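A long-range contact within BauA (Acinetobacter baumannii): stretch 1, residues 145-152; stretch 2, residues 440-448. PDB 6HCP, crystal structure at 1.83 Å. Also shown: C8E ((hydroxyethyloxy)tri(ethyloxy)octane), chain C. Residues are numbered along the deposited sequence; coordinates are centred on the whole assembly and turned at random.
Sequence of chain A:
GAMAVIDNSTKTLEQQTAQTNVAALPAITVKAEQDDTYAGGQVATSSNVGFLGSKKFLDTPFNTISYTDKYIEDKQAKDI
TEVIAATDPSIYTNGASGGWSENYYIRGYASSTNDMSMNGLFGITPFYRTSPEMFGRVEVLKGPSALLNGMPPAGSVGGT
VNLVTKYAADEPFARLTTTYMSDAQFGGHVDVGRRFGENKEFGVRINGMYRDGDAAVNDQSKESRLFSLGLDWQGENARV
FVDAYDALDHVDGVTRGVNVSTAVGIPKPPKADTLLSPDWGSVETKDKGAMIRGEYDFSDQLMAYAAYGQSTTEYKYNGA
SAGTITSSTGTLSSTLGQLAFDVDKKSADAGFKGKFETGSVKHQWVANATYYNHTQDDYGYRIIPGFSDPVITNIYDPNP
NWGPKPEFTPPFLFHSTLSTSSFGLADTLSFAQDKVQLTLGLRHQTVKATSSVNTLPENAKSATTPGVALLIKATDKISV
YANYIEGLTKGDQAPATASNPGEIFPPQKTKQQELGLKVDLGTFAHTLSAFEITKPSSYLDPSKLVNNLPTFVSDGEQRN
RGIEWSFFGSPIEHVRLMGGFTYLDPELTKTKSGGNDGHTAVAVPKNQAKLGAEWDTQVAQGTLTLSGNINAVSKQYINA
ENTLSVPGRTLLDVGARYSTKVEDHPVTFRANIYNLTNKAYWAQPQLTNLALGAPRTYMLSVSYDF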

ATOM      1  N   SER A 145      41.556 -12.876   2.032  1.00 25.04           N
ATOM      2  CA  SER A 145      42.597 -11.911   2.258  1.00 28.36           C
ATOM      3  C   SER A 145      43.584 -12.358   3.347  1.00 25.44           C
ATOM      4  O   SER A 145      44.008 -11.519   4.157  1.00 27.09           O
ATOM      5  CB  SER A 145      41.954 -10.586   2.625  1.00 31.63           C
ATOM      6  OG  SER A 145      41.261 -10.704   3.858  1.00 33.50           O
ATOM      7  N   ALA A 146      43.938 -13.653   3.407  1.00 25.77           N
ATOM      8  CA  ALA A 146      44.762 -14.152   4.560  1.00 28.24           C
ATOM      9  C   ALA A 146      46.118 -13.422   4.639  1.00 24.57           C
ATOM     10  O   ALA A 146      46.589 -13.081   5.724  1.00 25.81           O
ATOM     11  CB  ALA A 146      44.955 -15.654   4.490  1.00 28.32           C
ATOM     12  N   LEU A 147      46.733 -13.122   3.499  1.00 25.88           N
ATOM     13  CA  LEU A 147      48.023 -12.393   3.555  1.00 26.68           C
ATOM     14  C   LEU A 147      47.831 -11.080   4.320  1.00 28.12           C
ATOM     15  O   LEU A 147      48.644 -10.702   5.171  1.00 28.68           O
ATOM     16  CB  LEU A 147      48.581 -12.123   2.150  1.00 25.67           C
ATOM     17  CG  LEU A 147      49.743 -11.125   2.137  1.00 27.40           C
ATOM     18  CD1 LEU A 147      50.923 -11.656   2.953  1.00 30.15           C
ATOM     19  CD2 LEU A 147      50.169 -10.758   0.726  1.00 30.98           C
ATOM     20  N   LEU A 148      46.748 -10.373   3.995  1.00 24.96           N
ATOM     21  CA  LEU A 148      46.501  -9.015   4.528  1.00 23.91           C
ATOM     22  C   LEU A 148      46.022  -9.064   5.975  1.00 26.70           C
ATOM     23  O   LEU A 148      46.327  -8.171   6.753  1.00 28.42           O
ATOM     24  CB  LEU A 148      45.446  -8.327   3.661  1.00 27.44           C
ATOM     25  CG  LEU A 148      45.696  -8.343   2.159  1.00 30.82           C
ATOM     26  CD1 LEU A 148      44.580  -7.625   1.419  1.00 30.73           C
ATOM     27  CD2 LEU A 148      47.054  -7.741   1.840  1.00 36.08           C
ATOM     28  N   ASN A 149      45.193 -10.074   6.304  1.00 25.33           N
ATOM     29  CA  ASN A 149      44.350 -10.018   7.489  1.00 26.90           C
ATOM     30  C   ASN A 149      44.553 -11.215   8.426  1.00 34.92           C
ATOM     31  O   ASN A 149      44.012 -11.215   9.523  1.00 35.55           O
ATOM     32  CB  ASN A 149      42.868  -9.941   7.103  1.00 32.14           C
ATOM     33  CG  ASN A 149      42.445  -8.533   6.747  1.00 30.38           C
ATOM     34  OD1 ASN A 149      42.773  -7.605   7.471  1.00 31.42           O
ATOM     35  ND2 ASN A 149      41.808  -8.366   5.600  1.00 29.52           N
ATOM     36  N   GLY A 150      45.257 -12.254   7.972  1.00 29.52           N
ATOM     37  CA  GLY A 150      45.321 -13.484   8.737  1.00 31.07           C
ATOM     38  C   GLY A 150      43.987 -14.223   8.712  1.00 36.01           C
ATOM     39  O   GLY A 150      43.258 -14.187   7.725  1.00 39.09           O
ATOM     40  N   MET A 151      43.817 -15.138   9.655  1.00 28.52           N
ATOM     41  CA  MET A 151      42.649 -15.959   9.684  1.00 28.27           C
ATOM     42  C   MET A 151      41.737 -15.430  10.781  1.00 32.20           C
ATOM     43  O   MET A 151      42.024 -15.565  11.964  1.00 30.41           O
ATOM     44  CB  MET A 151      43.010 -17.423   9.970  1.00 27.62           C
ATOM     45  CG  MET A 151      41.820 -18.379   9.963  1.00 30.22           C
ATOM     46  SD  MET A 151      42.378 -20.104  10.065  1.00 37.66           S
ATOM     47  CE  MET A 151      42.907 -20.156  11.773  1.00 41.20           C
ATOM     48  N   PRO A 152      40.559 -14.871  10.445  1.00 27.12           N
ATOM     49  CA  PRO A 152      39.638 -14.419  11.492  1.00 28.96           C
ATOM     50  C   PRO A 152      38.977 -15.584  12.213  1.00 23.48           C
ATOM     51  O   PRO A 152      39.037 -16.737  11.765  1.00 26.37           O
ATOM     52  CB  PRO A 152      38.632 -13.577  10.693  1.00 30.56           C
ATOM     53  CG  PRO A 152      38.607 -14.257   9.343  1.00 34.46           C
ATOM     54  CD  PRO A 152      40.053 -14.662   9.081  1.00 34.92           C
ATOM     55  N   LEU A 440      53.880  -8.147  -2.983  1.00 28.34           N
ATOM     56  CA  LEU A 440      54.266  -9.536  -2.709  1.00 30.19           C
ATOM     57  C   LEU A 440      54.291  -9.689  -1.194  1.00 28.17           C
ATOM     58  O   LEU A 440      54.854  -8.835  -0.494  1.00 29.19           O
ATOM     59  CB  LEU A 440      55.692  -9.819  -3.203  1.00 38.53           C
ATOM     60  CG  LEU A 440      55.973  -9.694  -4.687  1.00 54.53           C
ATOM     61  CD1 LEU A 440      57.461  -9.908  -4.932  1.00 51.64           C
ATOM     62  CD2 LEU A 440      55.152 -10.697  -5.480  1.00 61.71           C
ATOM     63  N   GLY A 441      53.882 -10.863  -0.701  1.00 25.21           N
ATOM     64  CA  GLY A 441      54.025 -11.111   0.704  1.00 26.78           C
ATOM     65  C   GLY A 441      53.747 -12.555   1.082  1.00 23.92           C
ATOM     66  O   GLY A 441      53.274 -13.356   0.272  1.00 24.46           O
ATOM     67  N   LEU A 442      54.037 -12.865   2.345  1.00 25.71           N
ATOM     68  CA  LEU A 442      53.582 -14.114   2.892  1.00 28.22           C
ATOM     69  C   LEU A 442      53.217 -13.936   4.359  1.00 26.86           C
ATOM     70  O   LEU A 442      53.626 -12.975   5.000  1.00 30.07           O
ATOM     71  CB  LEU A 442      54.664 -15.176   2.673  1.00 38.30           C
ATOM     72  CG  LEU A 442      55.884 -15.104   3.572  1.00 46.08           C
ATOM     73  CD1 LEU A 442      55.576 -15.637   4.960  1.00 56.18           C
ATOM     74  CD2 LEU A 442      57.019 -15.908   2.942  1.00 56.15           C
ATOM     75  N   ARG A 443      52.397 -14.881   4.854  1.00 26.04           N
ATOM     76  CA  ARG A 443      52.015 -14.933   6.235  1.00 24.47           C
ATOM     77  C   ARG A 443      52.045 -16.390   6.714  1.00 22.58           C
ATOM     78  O   ARG A 443      51.627 -17.291   6.020  1.00 24.84           O
ATOM     79  CB  ARG A 443      50.634 -14.307   6.437  1.00 27.63           C
ATOM     80  CG  ARG A 443      50.119 -14.379   7.863  1.00 25.54           C
ATOM     81  CD  ARG A 443      48.800 -13.628   8.085  1.00 28.66           C
ATOM     82  NE  ARG A 443      48.864 -12.226   7.709  1.00 26.54           N
ATOM     83  CZ  ARG A 443      49.544 -11.289   8.355  1.00 25.35           C
ATOM     84  NH1 ARG A 443      49.963 -11.514   9.597  1.00 26.07           N
ATOM     85  NH2 ARG A 443      49.787 -10.129   7.746  1.00 26.46           N
ATOM     86  N   HIS A 444      52.555 -16.576   7.926  1.00 25.48           N
ATOM     87  CA  HIS A 444      52.590 -17.871   8.558  1.00 26.16           C
ATOM     88  C   HIS A 444      51.578 -17.831   9.697  1.00 23.91           C
ATOM     89  O   HIS A 444      51.631 -16.957  10.550  1.00 27.00           O
ATOM     90  CB  HIS A 444      54.005 -18.218   9.072  1.00 29.29           C
ATOM     91  CG  HIS A 444      54.104 -19.602   9.633  1.00 26.76           C
ATOM     92  ND1 HIS A 444      54.138 -20.714   8.816  1.00 29.72           N
ATOM     93  CD2 HIS A 444      54.189 -20.053  10.907  1.00 28.59           C
ATOM     94  CE1 HIS A 444      54.147 -21.798   9.569  1.00 28.89           C
ATOM     95  NE2 HIS A 444      54.230 -21.426  10.844  1.00 27.98           N
ATOM     96  N   GLN A 445      50.637 -18.771   9.655  1.00 26.14           N
ATOM     97  CA  GLN A 445      49.445 -18.766  10.505  1.00 26.82           C
ATOM     98  C   GLN A 445      49.429 -20.051  11.346  1.00 26.26           C
ATOM     99  O   GLN A 445      49.592 -21.133  10.798  1.00 27.79           O
ATOM    100  CB  GLN A 445      48.196 -18.715   9.625  1.00 26.32           C
ATOM    101  CG  GLN A 445      46.887 -18.756  10.409  1.00 29.12           C
ATOM    102  CD  GLN A 445      46.557 -17.404  10.987  1.00 29.95           C
ATOM    103  OE1 GLN A 445      46.527 -16.390  10.284  1.00 30.91           O
ATOM    104  NE2 GLN A 445      46.307 -17.380  12.277  1.00 32.13           N
ATOM    105  N   THR A 446      49.141 -19.908  12.638  1.00 24.59           N
ATOM    106  CA  THR A 446      48.945 -21.037  13.516  1.00 25.80           C
ATOM    107  C   THR A 446      47.546 -20.979  14.144  1.00 29.24           C
ATOM    108  O   THR A 446      47.054 -19.915  14.443  1.00 26.56           O
ATOM    109  CB  THR A 446      50.048 -21.103  14.587  1.00 30.64           C
ATOM    110  OG1 THR A 446      51.303 -21.140  13.901  1.00 37.34           O
ATOM    111  CG2 THR A 446      49.954 -22.343  15.449  1.00 36.87           C
ATOM    112  N   VAL A 447      47.004 -22.149  14.500  1.00 26.64           N
ATOM    113  CA  VAL A 447      45.704 -22.242  15.167  1.00 27.47           C
ATOM    114  C   VAL A 447      45.676 -23.488  16.057  1.00 27.18           C
ATOM    115  O   VAL A 447      46.188 -24.555  15.685  1.00 27.95           O
ATOM    116  CB  VAL A 447      44.562 -22.279  14.141  1.00 26.71           C
ATOM    117  CG1 VAL A 447      44.695 -23.444  13.196  1.00 31.73           C
ATOM    118  CG2 VAL A 447      43.201 -22.292  14.808  1.00 29.86           C
ATOM    119  N   LYS A 448      45.007 -23.349  17.204  1.00 25.79           N
ATOM    120  CA  LYS A 448      44.711 -24.469  18.066  1.00 28.38           C
ATOM    121  C   LYS A 448      43.332 -24.266  18.699  1.00 30.16           C
ATOM    122  O   LYS A 448      43.093 -23.229  19.295  1.00 28.44           O
ATOM    123  CB  LYS A 448      45.754 -24.589  19.182  1.00 30.08           C
ATOM    124  CG  LYS A 448      45.585 -25.820  20.058  1.00 30.76           C
ATOM    125  CD  LYS A 448      46.685 -26.008  21.076  1.00 33.70           C
ATOM    126  CE  LYS A 448      46.444 -27.260  21.892  1.00 39.35           C
ATOM    127  NZ  LYS A 448      47.436 -27.408  22.977  1.00 43.11           N
TER
HETATM  128  C1  C8E C 826      50.760 -20.787  -6.378  1.00 65.60           C
HETATM  129  C2  C8E C 826      50.806 -19.278  -6.458  1.00 64.08           C
HETATM  130  C3  C8E C 826      51.810 -18.746  -5.447  1.00 59.52           C
HETATM  131  C4  C8E C 826      51.914 -17.222  -5.471  1.00 57.29           C
HETATM  132  C5  C8E C 826      53.365 -16.799  -5.298  1.00 53.56           C
HETATM  133  C6  C8E C 826      53.553 -15.566  -4.448  1.00 45.19           C
HETATM  134  C7  C8E C 826      54.716 -15.773  -3.516  1.00 43.80           C
HETATM  135  C8  C8E C 826      55.162 -14.448  -2.988  1.00 42.43           C
HETATM  136  O9  C8E C 826      56.029 -14.698  -1.900  1.00 44.99           O
HETATM  137  C10 C8E C 826      57.195 -13.899  -1.885  1.00 50.44           C
HETATM  138  C11 C8E C 826      57.717 -13.739  -0.468  1.00 49.72           C
HETATM  139  O12 C8E C 826      57.941 -12.345  -0.203  1.00 62.57           O
HETATM  140  C13 C8E C 826      59.246 -11.997   0.248  1.00 66.92           C
HETATM  141  C14 C8E C 826      59.128 -10.832   1.224  1.00 81.86           C
HETATM  142  O15 C8E C 826      58.341  -9.777   0.668  1.00 78.39           O
HETATM  143  O   HOH W   1      44.723 -14.551  12.594  1.00 43.23           O

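The contact joins a short helix and the loop that follows it to side chains of one β-strand that point toward it, with polar strand side chains binding backbone atoms of stretch 1 and apolar packing at both ends. Stretch 2 is strand throughout, and its side chains alternate: the CA-to-CB bonds of Arg443, Gln445 and Val447 point toward stretch 1, whereas those of Leu442 and Thr446 point away. Nearly 300 residues separate the two stretches in sequence, and about 400 Å² of surface is buried between them. Leu147, Met151 and Arg443, all buried residues, have the largest areas covered by the opposite stretch (94, 74 and 71 Å²), which suits the large apolar side chains at 147 and 151.

Arg443 supplies three of the four hydrogen bonds across the contact. Its chain is extended through chi1 and chi2 (both t) and then turns at chi3 (m), which brings the guanidinium to the carbonyl oxygens of Ala146 and Leu147, the first two residues of the helix. The carbonyl O of Leu147 accepts two hydrogen bonds, from Arg443 NE at 3.0 Å and from Arg443 NH2 at 2.9 Å, both atoms approaching with one edge of the guanidinium. A weak bond runs from Arg443 NE to Ala146 O at 3.1 Å. Ala146 O also accepts the backbone bond from Gly150 N (2.7 Å), so it serves the helix and the contact together. Arginine suits this place because its planar group can offer two donors to a single oxygen, and its NH1 and NH2 are also hydrogen-bonded elsewhere in the structure.

Gly150 leaves the helix with positive phi, a conformation that favours glycine. Its CA packs closely against the strand side chains, 3.5 Å from Arg443 CD and 3.5 Å from Gln445 OE1.

Two residues along the strand from Arg443, Gln445 binds the loop backbone at Met151. Its chi2 is p, and OE1 accepts a weak hydrogen bond from Met151 N at 3.1 Å. The amide's other end is used as well: water 1 accepts from Gln445 NE2 at 3.3 Å and donates to Met151 O at 3.0 Å, so that the glutamine side chain reaches the amide nitrogen of Met151 directly and its carbonyl through water.

Apolar contacts flank this polar centre. The CA-to-CB bond of Leu147 points away from the strand, but with chi1 t and chi2 p the end of the side chain comes nearer, and CD1 packs on the strand backbone, 3.5 Å from Gly441 C and 3.4 Å from Leu442 N. Gly441 leaves room for it: an ideal CB there would point toward stretch 1 and sit a tight 3.0 Å from Leu147 CD1. At the other end, Met151 is extended through chi1 and chi2 (both t), and its CE meets Val447 CB at 3.6 Å; the long, flexible methionine spans the distance to the compact valine.

Within stretch 1, Asn149 ND2 donates to Ser145 OG at 3.0 Å, tying the two ends of the helical turn together.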